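Local atomic coordinates of restriction endonuclease LpnPI (Legionella pneumophila subsp. pneumophila str. Philadelphia 1, PDB entry 4RZL), a protein that recognises modified cytosine in DNA through its N-terminal SRA domain, the part described here, and cleaves DNA as a modification-dependent restriction endonuclease. Residues Met72-Gly75 with Asp76-Asp79; Arg195-Ile198 with Asn199-Asp203; Gln207-Ser210 with Leu211-Phe214. All coordinates share one frame; numbering follows the deposited sequence.

Contact 1 (Met72-Gly75 with Asp76-Asp79); sequences MEDG and DWPD
Asp74 reaches forward to the backbone N of Asp76 in the manner of an Asx turn, in the loop linking strand 65-70 to strand 80-82 in the SRA domain. With CG anti to the backbone N (chi1 -167°), the carboxylate is carried alongside the next residues. Its OD1 accepts from Asp76 N over 2.5 Å, unusually short and doubtful in its exact length, met on the anti side and somewhat out of the carboxylate plane. The Asp76 carboxylate is turned 57° against that of Asp74, and Asp74 OD1 comes within 3.5 Å of Asp76 OD2. This closeness of like charges is probably eased by solvent, since both residues are exposed. Asp74 OD2 lies at the edge of the Trp77 indole, 3.9 Å from CD1, with carboxylate and ring pointing the same way but their planes 68° apart. Trp77 is buried, touches Phe178 and Asn180 of strand 176-187, and makes a cation-pi contact with Lys171.

The backbone tightens the same bend. Trp77 N gives a weak bond to Asp74 O at 3.2 Å, and Pro78 then centres an inverse gamma turn closed by Asp79 N and Trp77 O, 2.8 Å apart. A water inside the loop can donate to Trp77 O and accepts a weak bond from Asp74 N. Asp79 directs its carboxylate outside the segment, to Thr70 OG1 and Tyr91 N. Where the loop mouth closes, the bent Met72 side chain sets SD 3.4 Å from Asp79 O and 4.0 Å from Asp79 CB.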
ATOM      1  N   MET A  72       6.666 -10.258   0.200  1.00 31.12           N
ATOM      2  CA  MET A  72       7.971 -10.200  -0.477  1.00 31.67           C
ATOM      3  C   MET A  72       8.716 -11.548  -0.518  1.00 39.01           C
ATOM      4  O   MET A  72       9.941 -11.579  -0.631  1.00 40.56           O
ATOM      5  CB  MET A  72       8.868  -9.148   0.186  1.00 35.56           C
ATOM      6  CG  MET A  72       8.187  -7.807   0.418  1.00 32.18           C
ATOM      7  SD  MET A  72       8.461  -6.608  -0.907  1.00 50.38           S
ATOM      8  CE  MET A  72      10.162  -6.172  -0.587  1.00 34.26           C
ATOM      9  N   GLU A  73       7.979 -12.654  -0.460  1.00 38.82           N
ATOM     10  CA  GLU A  73       8.595 -13.982  -0.434  1.00 36.73           C
ATOM     11  C   GLU A  73       8.563 -14.692  -1.787  1.00 40.80           C
ATOM     12  O   GLU A  73       9.384 -15.573  -2.039  1.00 54.81           O
ATOM     13  CB  GLU A  73       7.898 -14.885   0.593  1.00 40.15           C
ATOM     14  CG  GLU A  73       7.826 -14.338   2.003  1.00 50.88           C
ATOM     15  CD  GLU A  73       6.909 -15.163   2.893  1.00 58.34           C
ATOM     16  OE1 GLU A  73       6.188 -16.031   2.356  1.00 69.18           O
ATOM     17  OE2 GLU A  73       6.906 -14.942   4.123  1.00 54.27           O
ATOM     18  N   ASP A  74       7.598 -14.352  -2.639  1.00 37.09           N
ATOM     19  CA  ASP A  74       7.442 -15.072  -3.911  1.00 33.73           C
ATOM     20  C   ASP A  74       8.215 -14.449  -5.071  1.00 31.46           C
ATOM     21  O   ASP A  74       7.877 -13.369  -5.553  1.00 33.04           O
ATOM     22  CB  ASP A  74       5.959 -15.185  -4.284  1.00 43.47           C
ATOM     23  CG  ASP A  74       5.714 -16.177  -5.420  1.00 39.19           C
ATOM     24  OD1 ASP A  74       6.623 -16.365  -6.262  1.00 33.51           O
ATOM     25  OD2 ASP A  74       4.620 -16.786  -5.460  1.00 41.16           O
ATOM     26  N   GLY A  75       9.197 -15.189  -5.576  1.00 38.88           N
ATOM     27  CA  GLY A  75       9.989 -14.740  -6.708  1.00 41.34           C
ATOM     28  C   GLY A  75       9.179 -14.618  -7.993  1.00 34.25           C
ATOM     29  O   GLY A  75       9.558 -13.872  -8.897  1.00 33.19           O
ATOM     30  N   ASP A  76       8.072 -15.353  -8.089  1.00 28.60           N
ATOM     31  CA  ASP A  76       7.228 -15.261  -9.281  1.00 30.49           C
ATOM     32  C   ASP A  76       6.546 -13.897  -9.366  1.00 34.41           C
ATOM     33  O   ASP A  76       6.365 -13.364 -10.462  1.00 34.27           O
ATOM     34  CB  ASP A  76       6.180 -16.367  -9.305  1.00 34.27           C
ATOM     35  CG  ASP A  76       6.802 -17.761  -9.413  1.00 39.51           C
ATOM     36  OD1 ASP A  76       7.850 -17.899 -10.073  1.00 30.76           O
ATOM     37  OD2 ASP A  76       6.232 -18.715  -8.847  1.00 34.96           O
ATOM     38  N   TRP A  77       6.182 -13.324  -8.217  1.00 23.50           N
ATOM     39  CA  TRP A  77       5.600 -11.981  -8.206  1.00 23.90           C
ATOM     40  C   TRP A  77       6.480 -11.076  -7.360  1.00 19.23           C
ATOM     41  O   TRP A  77       6.189 -10.823  -6.195  1.00 19.17           O
ATOM     42  CB  TRP A  77       4.168 -12.011  -7.679  1.00 21.21           C
ATOM     43  CG  TRP A  77       3.318 -13.005  -8.394  1.00 23.05           C
ATOM     44  CD1 TRP A  77       2.948 -14.245  -7.946  1.00 19.80           C
ATOM     45  CD2 TRP A  77       2.739 -12.858  -9.694  1.00 20.25           C
ATOM     46  NE1 TRP A  77       2.168 -14.873  -8.890  1.00 24.30           N
ATOM     47  CE2 TRP A  77       2.027 -14.045  -9.970  1.00 24.19           C
ATOM     48  CE3 TRP A  77       2.760 -11.842 -10.657  1.00 14.67           C
ATOM     49  CZ2 TRP A  77       1.338 -14.237 -11.160  1.00 20.72           C
ATOM     50  CZ3 TRP A  77       2.080 -12.040 -11.837  1.00 22.48           C
ATOM     51  CH2 TRP A  77       1.374 -13.229 -12.078  1.00 18.99           C
ATOM     52  N   PRO A  78       7.573 -10.591  -7.953  1.00 18.27           N
ATOM     53  CA  PRO A  78       8.610  -9.912  -7.172  1.00 25.07           C
ATOM     54  C   PRO A  78       8.260  -8.470  -6.735  1.00 19.60           C
ATOM     55  O   PRO A  78       8.845  -7.525  -7.278  1.00 23.06           O
ATOM     56  CB  PRO A  78       9.802  -9.914  -8.137  1.00 23.58           C
ATOM     57  CG  PRO A  78       9.170  -9.862  -9.496  1.00 26.65           C
ATOM     58  CD  PRO A  78       7.889 -10.641  -9.394  1.00 19.80           C
ATOM     59  N   ASP A  79       7.357  -8.296  -5.767  1.00 18.39           N
ATOM     60  CA  ASP A  79       7.125  -6.956  -5.217  1.00 17.51           C
ATOM     61  C   ASP A  79       8.434  -6.388  -4.688  1.00 24.57           C
ATOM     62  O   ASP A  79       9.242  -7.127  -4.125  1.00 21.20           O
ATOM     63  CB  ASP A  79       6.095  -6.970  -4.094  1.00 17.25           C
ATOM     64  CG  ASP A  79       4.734  -7.463  -4.549  1.00 22.68           C
ATOM     65  OD1 ASP A  79       4.315  -7.161  -5.684  1.00 23.76           O
ATOM     66  OD2 ASP A  79       4.067  -8.139  -3.751  1.00 27.17           O
TER
HETATM   67  O   HOH W   1       6.897 -11.297  -3.432  1.00 30.37           O

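Contact 2 (Arg195-Ile198 with Asn199-Asp203); sequences RKWI and NSLFD
The Arg195 guanidinium meets Asn199 OD1 at its edge, exactly in its plane, one turn along helix 195-199, while Ile198 CB lies over one face, 4.0 Å above the plane and toward the rim. The bond from Arg195 NH1 to Asn199 OD1 is 3.2 Å long and fairly straight. NH1 comes from above the carbonyl plane of the amide, and guanidinium and amide planes are 59° apart. The arginine chain bends at both chi2 (54°) and chi3 (43°), folding back along the helix, and this lays CD against the Asn199 amide, 3.4 Å from OD1. NH2 of Arg195 is held elsewhere, by the carbonyls of Ala20 and Ile44, so the same group ties the helix to the N-terminal part of the domain.

The second flat group is the indole of Trp197, which Leu201 CD1 approaches obliquely, 3.8 Å from CZ3. Both residues are buried.

Beneath these side chains the helix runs out. Asn199 N still makes a regular bond to Arg195 O, 2.9 Å and nearly straight. Ser200 N, by contrast, is shared between Trp197 O at 2.9 Å and, weakly, Lys196 O, so the coil tightens as Ser200 leaves helical geometry. A type I beta turn from Ser200 to the poorly ordered Asp203 follows, and across it Ser200 OG donates to Asp203 O at 2.6 Å, in the carbonyl plane.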
ATOM      1  N   ARG A 195      -1.526   9.291  14.735  1.00 19.19           N
ATOM      2  CA  ARG A 195      -2.714   8.630  15.259  1.00 16.45           C
ATOM      3  C   ARG A 195      -3.970   9.493  15.103  1.00 23.68           C
ATOM      4  O   ARG A 195      -5.050   8.971  14.804  1.00 23.38           O
ATOM      5  CB  ARG A 195      -2.502   8.234  16.725  1.00 19.20           C
ATOM      6  CG  ARG A 195      -3.769   7.733  17.436  1.00 22.58           C
ATOM      7  CD  ARG A 195      -4.476   6.583  16.725  1.00 16.90           C
ATOM      8  NE  ARG A 195      -3.580   5.561  16.211  1.00 15.79           N
ATOM      9  CZ  ARG A 195      -3.982   4.523  15.482  1.00 17.79           C
ATOM     10  NH1 ARG A 195      -5.263   4.389  15.167  1.00 23.70           N
ATOM     11  NH2 ARG A 195      -3.107   3.620  15.064  1.00 14.24           N
ATOM     12  N   LYS A 196      -3.824  10.800  15.303  1.00 20.21           N
ATOM     13  CA  LYS A 196      -4.930  11.733  15.107  1.00 23.93           C
ATOM     14  C   LYS A 196      -5.467  11.611  13.688  1.00 28.48           C
ATOM     15  O   LYS A 196      -6.678  11.493  13.488  1.00 22.57           O
ATOM     16  CB  LYS A 196      -4.493  13.179  15.371  1.00 30.26           C
ATOM     17  CG  LYS A 196      -5.614  14.233  15.184  1.00 28.60           C
ATOM     18  CD  LYS A 196      -5.119  15.633  15.521  1.00 33.44           C
ATOM     19  CE  LYS A 196      -6.122  16.716  15.131  1.00 39.89           C
ATOM     20  NZ  LYS A 196      -7.383  16.630  15.924  1.00 45.84           N
ATOM     21  N   TRP A 197      -4.564  11.613  12.708  1.00 23.00           N
ATOM     22  CA  TRP A 197      -4.989  11.468  11.323  1.00 22.03           C
ATOM     23  C   TRP A 197      -5.721  10.156  11.124  1.00 23.73           C
ATOM     24  O   TRP A 197      -6.805  10.135  10.550  1.00 26.54           O
ATOM     25  CB  TRP A 197      -3.810  11.552  10.346  1.00 25.15           C
ATOM     26  CG  TRP A 197      -4.287  11.760   8.940  1.00 32.36           C
ATOM     27  CD1 TRP A 197      -4.354  12.948   8.256  1.00 32.42           C
ATOM     28  CD2 TRP A 197      -4.834  10.763   8.064  1.00 24.29           C
ATOM     29  NE1 TRP A 197      -4.874  12.740   6.998  1.00 23.38           N
ATOM     30  CE2 TRP A 197      -5.183  11.411   6.859  1.00 30.09           C
ATOM     31  CE3 TRP A 197      -5.040   9.383   8.171  1.00 21.23           C
ATOM     32  CZ2 TRP A 197      -5.728  10.725   5.779  1.00 30.47           C
ATOM     33  CZ3 TRP A 197      -5.588   8.709   7.097  1.00 29.38           C
ATOM     34  CH2 TRP A 197      -5.922   9.378   5.920  1.00 23.34           C
ATOM     35  N   ILE A 198      -5.128   9.065  11.604  1.00 24.02           N
ATOM     36  CA  ILE A 198      -5.674   7.724  11.384  1.00 22.53           C
ATOM     37  C   ILE A 198      -7.056   7.545  12.011  1.00 32.01           C
ATOM     38  O   ILE A 198      -7.938   6.928  11.406  1.00 31.11           O
ATOM     39  CB  ILE A 198      -4.709   6.634  11.923  1.00 19.56           C
ATOM     40  CG1 ILE A 198      -3.351   6.727  11.211  1.00 19.23           C
ATOM     41  CG2 ILE A 198      -5.291   5.247  11.729  1.00 18.89           C
ATOM     42  CD1 ILE A 198      -2.260   5.898  11.873  1.00 16.19           C
ATOM     43  N   ASN A 199      -7.246   8.065  13.224  1.00 29.62           N
ATOM     44  CA  ASN A 199      -8.560   8.024  13.871  1.00 30.79           C
ATOM     45  C   ASN A 199      -9.579   8.886  13.130  1.00 26.43           C
ATOM     46  O   ASN A 199     -10.781   8.708  13.279  1.00 29.49           O
ATOM     47  CB  ASN A 199      -8.487   8.479  15.335  1.00 29.01           C
ATOM     48  CG  ASN A 199      -7.920   7.409  16.260  1.00 30.70           C
ATOM     49  OD1 ASN A 199      -7.793   6.242  15.886  1.00 28.25           O
ATOM     50  ND2 ASN A 199      -7.612   7.801  17.490  1.00 35.10           N
ATOM     51  N   SER A 200      -9.082   9.851  12.367  1.00 32.85           N
ATOM     52  CA  SER A 200      -9.941  10.768  11.637  1.00 31.63           C
ATOM     53  C   SER A 200      -9.916  10.427  10.145  1.00 43.83           C
ATOM     54  O   SER A 200      -9.974  11.297   9.281  1.00 47.43           O
ATOM     55  CB  SER A 200      -9.507  12.207  11.882  1.00 37.57           C
ATOM     56  OG  SER A 200     -10.444  13.113  11.330  1.00 51.72           O
ATOM     57  N   LEU A 201      -9.805   9.136   9.863  1.00 43.74           N
ATOM     58  CA  LEU A 201      -9.731   8.625   8.497  1.00 46.12           C
ATOM     59  C   LEU A 201     -10.945   9.009   7.656  1.00 52.28           C
ATOM     60  O   LEU A 201     -10.814   9.423   6.497  1.00 46.23           O
ATOM     61  CB  LEU A 201      -9.598   7.103   8.533  1.00 47.04           C
ATOM     62  CG  LEU A 201      -9.783   6.334   7.236  1.00 35.14           C
ATOM     63  CD1 LEU A 201      -8.713   6.759   6.275  1.00 40.11           C
ATOM     64  CD2 LEU A 201      -9.684   4.877   7.545  1.00 33.38           C
ATOM     65  N   PHE A 202     -12.118   8.885   8.268  1.00 50.60           N
ATOM     66  CA  PHE A 202     -13.386   9.102   7.590  1.00 60.81           C
ATOM     67  C   PHE A 202     -13.861  10.558   7.647  1.00 68.82           C
ATOM     68  O   PHE A 202     -14.997  10.859   7.277  1.00 79.40           O
ATOM     69  CB  PHE A 202     -14.452   8.191   8.203  1.00 45.50           C
ATOM     70  CG  PHE A 202     -14.182   6.718   8.014  1.00 52.82           C
ATOM     71  CD1 PHE A 202     -14.541   6.077   6.837  1.00 51.95           C
ATOM     72  CD2 PHE A 202     -13.582   5.972   9.016  1.00 58.02           C
ATOM     73  CE1 PHE A 202     -14.302   4.723   6.661  1.00 43.55           C
ATOM     74  CE2 PHE A 202     -13.337   4.612   8.846  1.00 42.39           C
ATOM     75  CZ  PHE A 202     -13.701   3.989   7.668  1.00 45.89           C
ATOM     76  N   ASP A 203     -13.005  11.460   8.114  1.00 65.25           N
ATOM     77  CA  ASP A 203     -13.362  12.880   8.183  1.00 57.86           C
ATOM     78  C   ASP A 203     -12.158  13.819   8.083  1.00 50.29           C
ATOM     79  O   ASP A 203     -11.436  14.021   9.064  1.00 46.21           O
ATOM     80  CB  ASP A 203     -14.124  13.172   9.472  1.00 59.72           C
ATOM     81  CG  ASP A 203     -14.767  14.548   9.468  1.00 69.36           C
ATOM     82  OD1 ASP A 203     -14.855  15.173   8.384  1.00 63.64           O
ATOM     83  OD2 ASP A 203     -15.166  15.010  10.556  1.00 76.89           O
TER

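Contact 3 (Gln207-Ser210 with Leu211-Phe214); sequences QDNS and LNPF
Asn209 and Asn212 meet across the start of helix 212-220, joined through the backbone: Asn212 N donates to Asn209 O at 3.1 Å, nearly straight at the hydrogen but well above the carbonyl plane. Two residues further on, Phe214 N returns a weak bond to the carbonyl of Leu211, the N-cap residue. Leading into this turn is an Asx turn at Asp208, whose OD1 is gripped twice by Ser210. The backbone N lies 3.2 Å from Asp208 OD1 and the hydroxyl OG 3.0 Å from it, both approaching from the same face of the carboxylate. The serine can use both groups because OG stands beside its own backbone N, at chi1 -70°. Ser210 OG is also bonded to Ser194 N, and Asp208 OD2 to Ser194 OG, so the turn is fastened to the residue just before helix 195-199.

A water may add a link: it accepts from Leu211 N at 2.8 Å and lies beside Asp208 O, at a distance too short to be trusted in detail.

The remaining contacts are van der Waals in kind. The two asparagine side chains meet obliquely, amide planes 36° apart, with Asn212 ND2 3.4 Å from Asn209 CG and no bond between the two ND2 groups. Pro213 CD rests 3.9 Å from Ser210 O, while the buried Leu211 packs on Trp197 and Pro131.

Ser210 and Ser194 between them thus hold both oxygens of the Asp208 carboxylate, whose negative charge lies near the N-terminal end of helix 195-199, where the helix dipole would probably tend to stabilise it.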
ATOM      1  N   GLN A 207      -8.687  15.891  10.606  1.00 52.83           N
ATOM      2  CA  GLN A 207      -7.334  15.488  10.230  1.00 40.13           C
ATOM      3  C   GLN A 207      -6.319  16.593  10.498  1.00 47.83           C
ATOM      4  O   GLN A 207      -6.643  17.783  10.444  1.00 39.40           O
ATOM      5  CB  GLN A 207      -7.277  15.079   8.749  1.00 36.45           C
ATOM      6  CG  GLN A 207      -7.994  13.760   8.459  1.00 42.99           C
ATOM      7  CD  GLN A 207      -7.983  13.355   6.981  1.00 48.19           C
ATOM      8  OE1 GLN A 207      -7.343  13.996   6.135  1.00 43.23           O
ATOM      9  NE2 GLN A 207      -8.703  12.281   6.667  1.00 45.24           N
ATOM     10  N   ASP A 208      -5.087  16.198  10.806  1.00 43.69           N
ATOM     11  CA  ASP A 208      -4.013  17.172  10.874  1.00 38.35           C
ATOM     12  C   ASP A 208      -3.270  17.192   9.539  1.00 28.68           C
ATOM     13  O   ASP A 208      -3.760  16.670   8.537  1.00 26.08           O
ATOM     14  CB  ASP A 208      -3.070  16.879  12.046  1.00 37.61           C
ATOM     15  CG  ASP A 208      -2.475  15.473  12.001  1.00 40.24           C
ATOM     16  OD1 ASP A 208      -2.591  14.775  10.960  1.00 25.76           O
ATOM     17  OD2 ASP A 208      -1.889  15.071  13.036  1.00 34.09           O
ATOM     18  N   ASN A 209      -2.075  17.760   9.560  1.00 24.50           N
ATOM     19  CA  ASN A 209      -1.265  17.990   8.375  1.00 31.42           C
ATOM     20  C   ASN A 209      -0.415  16.798   7.931  1.00 21.57           C
ATOM     21  O   ASN A 209       0.438  16.967   7.064  1.00 19.74           O
ATOM     22  CB  ASN A 209      -0.325  19.178   8.619  1.00 28.20           C
ATOM     23  CG  ASN A 209      -1.010  20.520   8.460  1.00 51.16           C
ATOM     24  OD1 ASN A 209      -2.230  20.595   8.305  1.00 51.20           O
ATOM     25  ND2 ASN A 209      -0.224  21.596   8.512  1.00 50.67           N
ATOM     26  N   SER A 210      -0.611  15.628   8.544  1.00 22.47           N
ATOM     27  CA  SER A 210       0.194  14.434   8.231  1.00 21.43           C
ATOM     28  C   SER A 210       0.244  14.147   6.728  1.00 16.05           C
ATOM     29  O   SER A 210       1.292  13.827   6.176  1.00 15.71           O
ATOM     30  CB  SER A 210      -0.355  13.191   8.940  1.00 17.74           C
ATOM     31  OG  SER A 210      -0.135  13.244  10.323  1.00 25.55           O
ATOM     32  N   LEU A 211      -0.896  14.272   6.064  1.00 17.35           N
ATOM     33  CA  LEU A 211      -0.957  13.912   4.658  1.00 18.26           C
ATOM     34  C   LEU A 211      -0.938  15.091   3.714  1.00 18.67           C
ATOM     35  O   LEU A 211      -1.342  14.960   2.562  1.00 17.58           O
ATOM     36  CB  LEU A 211      -2.204  13.073   4.381  1.00 18.33           C
ATOM     37  CG  LEU A 211      -1.772  11.608   4.269  1.00 25.11           C
ATOM     38  CD1 LEU A 211      -1.423  11.049   5.642  1.00 22.04           C
ATOM     39  CD2 LEU A 211      -2.818  10.768   3.574  1.00 20.35           C
ATOM     40  N   ASN A 212      -0.414  16.224   4.173  1.00 16.32           N
ATOM     41  CA  ASN A 212      -0.316  17.387   3.298  1.00 16.64           C
ATOM     42  C   ASN A 212       0.417  17.107   1.967  1.00 15.26           C
ATOM     43  O   ASN A 212      -0.018  17.592   0.928  1.00 18.51           O
ATOM     44  CB  ASN A 212       0.333  18.555   4.045  1.00 17.56           C
ATOM     45  CG  ASN A 212      -0.702  19.428   4.762  1.00 22.75           C
ATOM     46  OD1 ASN A 212      -1.863  19.031   4.934  1.00 25.29           O
ATOM     47  ND2 ASN A 212      -0.283  20.608   5.190  1.00 29.24           N
ATOM     48  N   PRO A 213       1.507  16.314   1.979  1.00 16.91           N
ATOM     49  CA  PRO A 213       2.083  16.015   0.656  1.00 13.63           C
ATOM     50  C   PRO A 213       1.162  15.178  -0.239  1.00 14.90           C
ATOM     51  O   PRO A 213       1.274  15.238  -1.462  1.00 12.05           O
ATOM     52  CB  PRO A 213       3.360  15.243   0.994  1.00 15.32           C
ATOM     53  CG  PRO A 213       3.738  15.759   2.358  1.00 12.98           C
ATOM     54  CD  PRO A 213       2.420  15.927   3.071  1.00 12.27           C
ATOM     55  N   PHE A 214       0.263  14.410   0.360  1.00 11.66           N
ATOM     56  CA  PHE A 214      -0.709  13.667  -0.434  1.00 14.00           C
ATOM     57  C   PHE A 214      -1.700  14.651  -1.047  1.00 14.62           C
ATOM     58  O   PHE A 214      -1.988  14.596  -2.241  1.00 12.84           O
ATOM     59  CB  PHE A 214      -1.448  12.618   0.405  1.00 11.74           C
ATOM     60  CG  PHE A 214      -2.638  12.021  -0.298  1.00 15.10           C
ATOM     61  CD1 PHE A 214      -2.465  11.068  -1.290  1.00 15.23           C
ATOM     62  CD2 PHE A 214      -3.925  12.433   0.014  1.00 16.66           C
ATOM     63  CE1 PHE A 214      -3.554  10.525  -1.947  1.00 13.93           C
ATOM     64  CE2 PHE A 214      -5.023  11.892  -0.636  1.00 16.92           C
ATOM     65  CZ  PHE A 214      -4.839  10.941  -1.619  1.00 15.03           C
TER
HETATM   66  O   HOH W   2      -3.219  15.884   6.326  1.00 18.87           O

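How the contacts relate
Along the chain the three contacts follow in series, neither nested nor crossed, each a local closure. Contact 1 comes first and closes the bend between strand 65-70 and strand 80-82 of the large mixed sheet. More than a hundred residues later, contact 2 ends helix 195-199, and after a short loop contact 3 begins helix 212-220. Contact 1 lies on the opposite side of the chain's centre from the others, its centre about 32 Å from that of contact 2. Contacts 2 and 3 have centres about 11 Å apart and touch: Gln207 NE2 probably bonds to Ser200 O at 3.1 Å, tying the turn after helix 195-199 to the loop that leads into helix 212-220.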